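Local coordinates for protein Mypaa.01249.c (Mycobacterium paratuberculosis, PDB 3RD5) that probably acts as an oxidoreductase of the short-chain dehydrogenase/reductase family, its substrate not being known, at residues Q111-T123 / Y165-L179. Numbering follows the deposited sequence. Where two conformers were deposited one is given.
Sequences QIGTNHLGHFALT and YSQSKLANLLFTSEL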
loop_
_atom_site.group_PDB
_atom_site.type_symbol
_atom_site.label_atom_id
_atom_site.label_comp_id
_atom_site.label_asym_id
_atom_site.label_seq_id
_atom_site.Cartn_x
_atom_site.Cartn_y
_atom_site.Cartn_z
ATOM N N GLN A 111 13.854 -1.643 0.900
ATOM C CA GLN A 111 12.608 -2.127 0.297
ATOM C C GLN A 111 11.639 -2.569 1.389
ATOM O O GLN A 111 10.473 -2.170 1.378
ATOM C CB GLN A 111 12.860 -3.197 -0.763
ATOM C CG GLN A 111 13.741 -2.689 -1.889
ATOM C CD GLN A 111 13.810 -3.632 -3.055
ATOM O OE1 GLN A 111 12.813 -3.831 -3.779
ATOM N NE2 GLN A 111 14.989 -4.223 -3.276
ATOM N N ILE A 112 12.055 -3.441 2.296
ATOM C CA ILE A 112 11.143 -3.820 3.394
ATOM C C ILE A 112 10.794 -2.587 4.221
ATOM O O ILE A 112 9.645 -2.449 4.691
ATOM C CB ILE A 112 11.703 -4.985 4.235
ATOM C CG1 ILE A 112 10.651 -5.601 5.135
ATOM C CG2 ILE A 112 12.901 -4.558 5.097
ATOM C CD1 ILE A 112 9.583 -6.429 4.399
ATOM N N GLY A 113 11.749 -1.685 4.401
ATOM C CA GLY A 113 11.529 -0.496 5.227
ATOM C C GLY A 113 10.510 0.460 4.631
ATOM O O GLY A 113 9.665 1.016 5.358
ATOM N N THR A 114 10.603 0.706 3.351
ATOM C CA THR A 114 9.706 1.631 2.651
ATOM C C THR A 114 8.349 0.979 2.405
ATOM O O THR A 114 7.292 1.516 2.740
ATOM C CB THR A 114 10.283 2.043 1.281
ATOM O OG1 THR A 114 11.575 2.650 1.461
ATOM C CG2 THR A 114 9.344 3.026 0.540
ATOM N N ASN A 115 8.359 -0.207 1.793
ATOM C CA ASN A 115 7.158 -0.785 1.211
ATOM C C ASN A 115 6.273 -1.401 2.275
ATOM O O ASN A 115 5.051 -1.365 2.162
ATOM C CB ASN A 115 7.559 -1.861 0.214
ATOM C CG ASN A 115 8.343 -1.342 -0.985
ATOM O OD1 ASN A 115 8.466 -0.124 -1.193
ATOM N ND2 ASN A 115 8.887 -2.266 -1.794
ATOM N N HIS A 116 6.895 -1.987 3.301
ATOM C CA HIS A 116 6.153 -2.604 4.388
ATOM C C HIS A 116 6.213 -1.823 5.707
ATOM O O HIS A 116 5.176 -1.416 6.247
ATOM C CB HIS A 116 6.605 -4.073 4.606
ATOM C CG HIS A 116 6.026 -4.697 5.821
ATOM N ND1 HIS A 116 4.679 -4.940 5.970
ATOM C CD2 HIS A 116 6.614 -5.114 6.967
ATOM C CE1 HIS A 116 4.457 -5.456 7.173
ATOM N NE2 HIS A 116 5.624 -5.579 7.803
ATOM N N LEU A 117 7.402 -1.644 6.281
ATOM C CA LEU A 117 7.453 -1.125 7.656
ATOM C C LEU A 117 6.925 0.276 7.819
ATOM O O LEU A 117 6.211 0.581 8.781
ATOM C CB LEU A 117 8.865 -1.258 8.278
ATOM C CG LEU A 117 9.363 -2.711 8.422
ATOM C CD1 LEU A 117 10.904 -2.784 8.664
ATOM C CD2 LEU A 117 8.619 -3.497 9.529
ATOM N N GLY A 118 7.222 1.142 6.853
ATOM C CA GLY A 118 6.710 2.516 6.962
ATOM C C GLY A 118 5.173 2.548 6.834
ATOM O O GLY A 118 4.515 3.299 7.530
ATOM N N HIS A 119 4.640 1.730 5.949
ATOM C CA HIS A 119 3.185 1.552 5.789
ATOM C C HIS A 119 2.521 0.916 7.008
ATOM O O HIS A 119 1.414 1.280 7.399
ATOM C CB HIS A 119 2.862 0.774 4.520
ATOM C CG HIS A 119 2.957 1.598 3.265
ATOM N ND1 HIS A 119 3.539 1.113 2.110
ATOM C CD2 HIS A 119 2.446 2.816 2.956
ATOM C CE1 HIS A 119 3.404 2.034 1.152
ATOM N NE2 HIS A 119 2.781 3.103 1.654
ATOM N N PHE A 120 3.215 -0.043 7.627
ATOM C CA PHE A 120 2.746 -0.672 8.855
ATOM C C PHE A 120 2.563 0.376 9.952
ATOM O O PHE A 120 1.512 0.437 10.607
ATOM C CB PHE A 120 3.769 -1.730 9.275
ATOM C CG PHE A 120 3.411 -2.478 10.536
ATOM C CD1 PHE A 120 2.650 -3.622 10.465
ATOM C CD2 PHE A 120 3.801 -2.022 11.785
ATOM C CE1 PHE A 120 2.285 -4.322 11.613
ATOM C CE2 PHE A 120 3.439 -2.719 12.941
ATOM C CZ PHE A 120 2.672 -3.850 12.859
ATOM N N ALA A 121 3.586 1.192 10.164
ATOM C CA ALA A 121 3.517 2.239 11.156
ATOM C C ALA A 121 2.446 3.253 10.825
ATOM O O ALA A 121 1.622 3.633 11.690
ATOM C CB ALA A 121 4.898 2.934 11.252
ATOM N N LEU A 122 2.397 3.667 9.575
ATOM C CA LEU A 122 1.398 4.654 9.137
ATOM C C LEU A 122 -0.017 4.157 9.423
ATOM O O LEU A 122 -0.899 4.906 9.920
ATOM C CB LEU A 122 1.542 4.972 7.655
ATOM C CG LEU A 122 0.547 5.959 7.065
ATOM C CD1 LEU A 122 0.694 7.342 7.743
ATOM C CD2 LEU A 122 0.726 6.045 5.535
ATOM N N THR A 123 -0.273 2.908 9.046
ATOM C CA THR A 123 -1.608 2.326 9.199
ATOM C C THR A 123 -2.015 2.231 10.676
ATOM O O THR A 123 -3.127 2.648 11.060
ATOM C CB THR A 123 -1.697 0.950 8.521
ATOM O OG1 THR A 123 -1.349 1.066 7.142
ATOM C CG2 THR A 123 -3.140 0.383 8.652
ATOM N N TYR A 165 12.716 -7.119 -2.977
ATOM C CA TYR A 165 11.392 -6.670 -3.443
ATOM C C TYR A 165 10.318 -7.699 -3.072
ATOM O O TYR A 165 9.291 -7.372 -2.470
ATOM C CB TYR A 165 11.384 -6.387 -4.941
ATOM C CG TYR A 165 10.115 -5.686 -5.411
ATOM C CD1 TYR A 165 9.709 -4.465 -4.856
ATOM C CD2 TYR A 165 9.296 -6.265 -6.354
ATOM C CE1 TYR A 165 8.551 -3.839 -5.270
ATOM C CE2 TYR A 165 8.152 -5.652 -6.768
ATOM C CZ TYR A 165 7.787 -4.435 -6.236
ATOM O OH TYR A 165 6.582 -3.850 -6.652
ATOM N N SER A 166 10.551 -8.938 -3.440
ATOM C CA SER A 166 9.584 -10.001 -3.216
ATOM C C SER A 166 9.258 -10.187 -1.749
ATOM O O SER A 166 8.082 -10.399 -1.370
ATOM C CB SER A 166 10.086 -11.316 -3.802
ATOM O OG SER A 166 10.215 -11.261 -5.223
ATOM N N GLN A 167 10.262 -10.090 -0.854
ATOM C CA GLN A 167 9.976 -10.202 0.568
ATOM C C GLN A 167 8.995 -9.109 0.984
ATOM O O GLN A 167 8.060 -9.355 1.753
ATOM C CB GLN A 167 11.260 -10.132 1.445
ATOM C CG GLN A 167 10.966 -10.386 2.916
ATOM C CD GLN A 167 12.160 -10.214 3.862
ATOM O OE1 GLN A 167 12.432 -11.120 4.672
ATOM N NE2 GLN A 167 12.757 -9.023 3.885
ATOM N N SER A 168 9.238 -7.890 0.503
ATOM C CA SER A 168 8.388 -6.759 0.870
ATOM C C SER A 168 6.957 -6.879 0.348
ATOM O O SER A 168 6.009 -6.486 1.021
ATOM C CB SER A 168 9.033 -5.418 0.452
ATOM O OG SER A 168 8.884 -5.118 -0.918
ATOM N N LYS A 169 6.837 -7.426 -0.851
ATOM C CA LYS A 169 5.515 -7.606 -1.510
ATOM C C LYS A 169 4.704 -8.730 -0.888
ATOM O O LYS A 169 3.478 -8.666 -0.755
ATOM C CB LYS A 169 5.670 -7.696 -3.015
ATOM C CG LYS A 169 6.246 -6.435 -3.648
ATOM C CD LYS A 169 5.258 -5.283 -3.620
ATOM C CE LYS A 169 5.739 -4.056 -2.895
ATOM N NZ LYS A 169 4.632 -3.041 -2.838
ATOM N N LEU A 170 5.383 -9.786 -0.451
ATOM C CA LEU A 170 4.781 -10.818 0.366
ATOM C C LEU A 170 4.345 -10.245 1.722
ATOM O O LEU A 170 3.226 -10.497 2.180
ATOM C CB LEU A 170 5.769 -11.984 0.522
ATOM C CG LEU A 170 5.299 -13.082 1.478
ATOM C CD1 LEU A 170 3.952 -13.750 1.084
ATOM C CD2 LEU A 170 6.370 -14.145 1.649
ATOM N N ALA A 171 5.202 -9.434 2.337
ATOM C CA ALA A 171 4.850 -8.759 3.582
ATOM C C ALA A 171 3.578 -7.926 3.460
ATOM O O ALA A 171 2.719 -7.944 4.339
ATOM C CB ALA A 171 6.015 -7.916 4.109
ATOM N N ASN A 172 3.393 -7.258 2.309
ATOM C CA ASN A 172 2.192 -6.451 2.084
ATOM C C ASN A 172 0.922 -7.297 2.172
ATOM O O ASN A 172 -0.117 -6.849 2.680
ATOM C CB ASN A 172 2.194 -5.805 0.691
ATOM C CG ASN A 172 3.221 -4.700 0.470
ATOM O OD1 ASN A 172 3.702 -4.553 -0.675
ATOM N ND2 ASN A 172 3.501 -3.855 1.473
ATOM N N LEU A 173 0.979 -8.529 1.670
ATOM C CA LEU A 173 -0.164 -9.444 1.721
ATOM C C LEU A 173 -0.400 -10.033 3.119
ATOM O O LEU A 173 -1.540 -10.107 3.591
ATOM C CB LEU A 173 -0.029 -10.557 0.653
ATOM C CG LEU A 173 -0.220 -10.031 -0.756
ATOM C CD1 LEU A 173 0.115 -11.109 -1.786
ATOM C CD2 LEU A 173 -1.703 -9.650 -1.008
ATOM N N LEU A 174 0.680 -10.470 3.762
ATOM C CA LEU A 174 0.580 -10.990 5.128
ATOM C C LEU A 174 0.082 -9.903 6.076
ATOM O O LEU A 174 -0.661 -10.182 7.032
ATOM C CB LEU A 174 1.934 -11.525 5.552
ATOM C CG LEU A 174 2.419 -12.790 4.846
ATOM C CD1 LEU A 174 3.897 -13.035 5.184
ATOM C CD2 LEU A 174 1.571 -14.025 5.211
ATOM N N PHE A 175 0.507 -8.667 5.836
ATOM C CA PHE A 175 0.009 -7.469 6.566
ATOM C C PHE A 175 -1.499 -7.359 6.435
ATOM O O PHE A 175 -2.247 -7.181 7.411
ATOM C CB PHE A 175 0.691 -6.221 6.016
ATOM C CG PHE A 175 0.111 -4.947 6.521
ATOM C CD1 PHE A 175 0.270 -4.528 7.809
ATOM C CD2 PHE A 175 -0.554 -4.134 5.632
ATOM C CE1 PHE A 175 -0.267 -3.316 8.236
ATOM C CE2 PHE A 175 -1.042 -2.912 6.034
ATOM C CZ PHE A 175 -0.918 -2.525 7.357
ATOM N N THR A 176 -1.971 -7.436 5.186
ATOM C CA THR A 176 -3.399 -7.323 4.897
ATOM C C THR A 176 -4.226 -8.417 5.585
ATOM O O THR A 176 -5.256 -8.120 6.217
ATOM C CB THR A 176 -3.616 -7.367 3.404
ATOM O OG1 THR A 176 -2.951 -6.259 2.761
ATOM C CG2 THR A 176 -5.142 -7.335 3.012
ATOM N N SER A 177 -3.769 -9.659 5.526
ATOM C CA SER A 177 -4.489 -10.780 6.165
ATOM C C SER A 177 -4.556 -10.626 7.673
ATOM O O SER A 177 -5.608 -10.810 8.281
ATOM C CB SER A 177 -3.813 -12.100 5.824
ATOM O OG SER A 177 -3.919 -12.385 4.441
ATOM N N GLU A 178 -3.417 -10.299 8.297
ATOM C CA GLU A 178 -3.389 -10.182 9.751
ATOM C C GLU A 178 -4.142 -8.942 10.213
ATOM O O GLU A 178 -4.837 -8.989 11.218
ATOM C CB GLU A 178 -1.970 -10.233 10.290
ATOM C CG GLU A 178 -1.811 -10.056 11.790
ATOM C CD GLU A 178 -2.346 -11.151 12.658
ATOM O OE1 GLU A 178 -2.809 -12.179 12.145
ATOM O OE2 GLU A 178 -2.256 -10.946 13.907
ATOM N N LEU A 179 -4.044 -7.853 9.469
ATOM C CA LEU A 179 -4.812 -6.634 9.804
ATOM C C LEU A 179 -6.307 -6.986 9.768
ATOM O O LEU A 179 -7.063 -6.642 10.689
ATOM C CB LEU A 179 -4.510 -5.491 8.822
ATOM C CG LEU A 179 -5.311 -4.213 9.039
ATOM C CD1 LEU A 179 -5.218 -3.661 10.476
ATOM C CD2 LEU A 179 -4.857 -3.149 8.051
HETATM O O HOH W 1 2.689 -3.882 4.256
#
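N115 and S168 join early turns of helices 110-126 and 161-185. The axes of segments 111-123 and 165-179 come within 8.5 Å, at 19°. N115 ND2 gives S168 OG an almost straight hydrogen bond of 3.0 Å, with OG close to the N115 amide plane. S168 OG in turn donates a hydrogen bond to Y165 O.

N115 O takes two side-chain donors, N172 ND2, one turn beyond S168, at 3.0 Å and H119 ND1 at 2.9 Å. They reach it from opposite faces of the carbonyl plane. T22 bonds the other H119 nitrogen. N172 OD1 accepts from K169 NZ, so the N172 amide links the lysine to the N115 carbonyl. A water bridges N172 ND2 and H116 ND1, while H116 NE2 bonds to S281. The methyl of A171 lies over one face of the H116 ring, a CH-pi contact.

F175 packs between H116, F120 and T123. Its CB lies near the edge of the H116 ring, 4.0 Å from CE1. With CG anti to the backbone N (chi1 171°), the ring extends toward helix 110-126. CD1 meets F120 CD1 at 3.7 Å, rim to rim, and F175 CE1 meets the same atom. CE2 and the tip atom CZ face T123 OG1, CZ at 3.6 Å; OG1 is tied back to H119 O.

In the wider pi-type turn at 112-117, I112 O accepts from both H116 N and L117 N, while N115 O takes the side-chain donors instead. Y165 and K169 fit the YxxxK pattern. With N115 they are consistent with the Asn-Tyr-Lys part of the active site in classical short-chain dehydrogenases, built on a Rossmann fold.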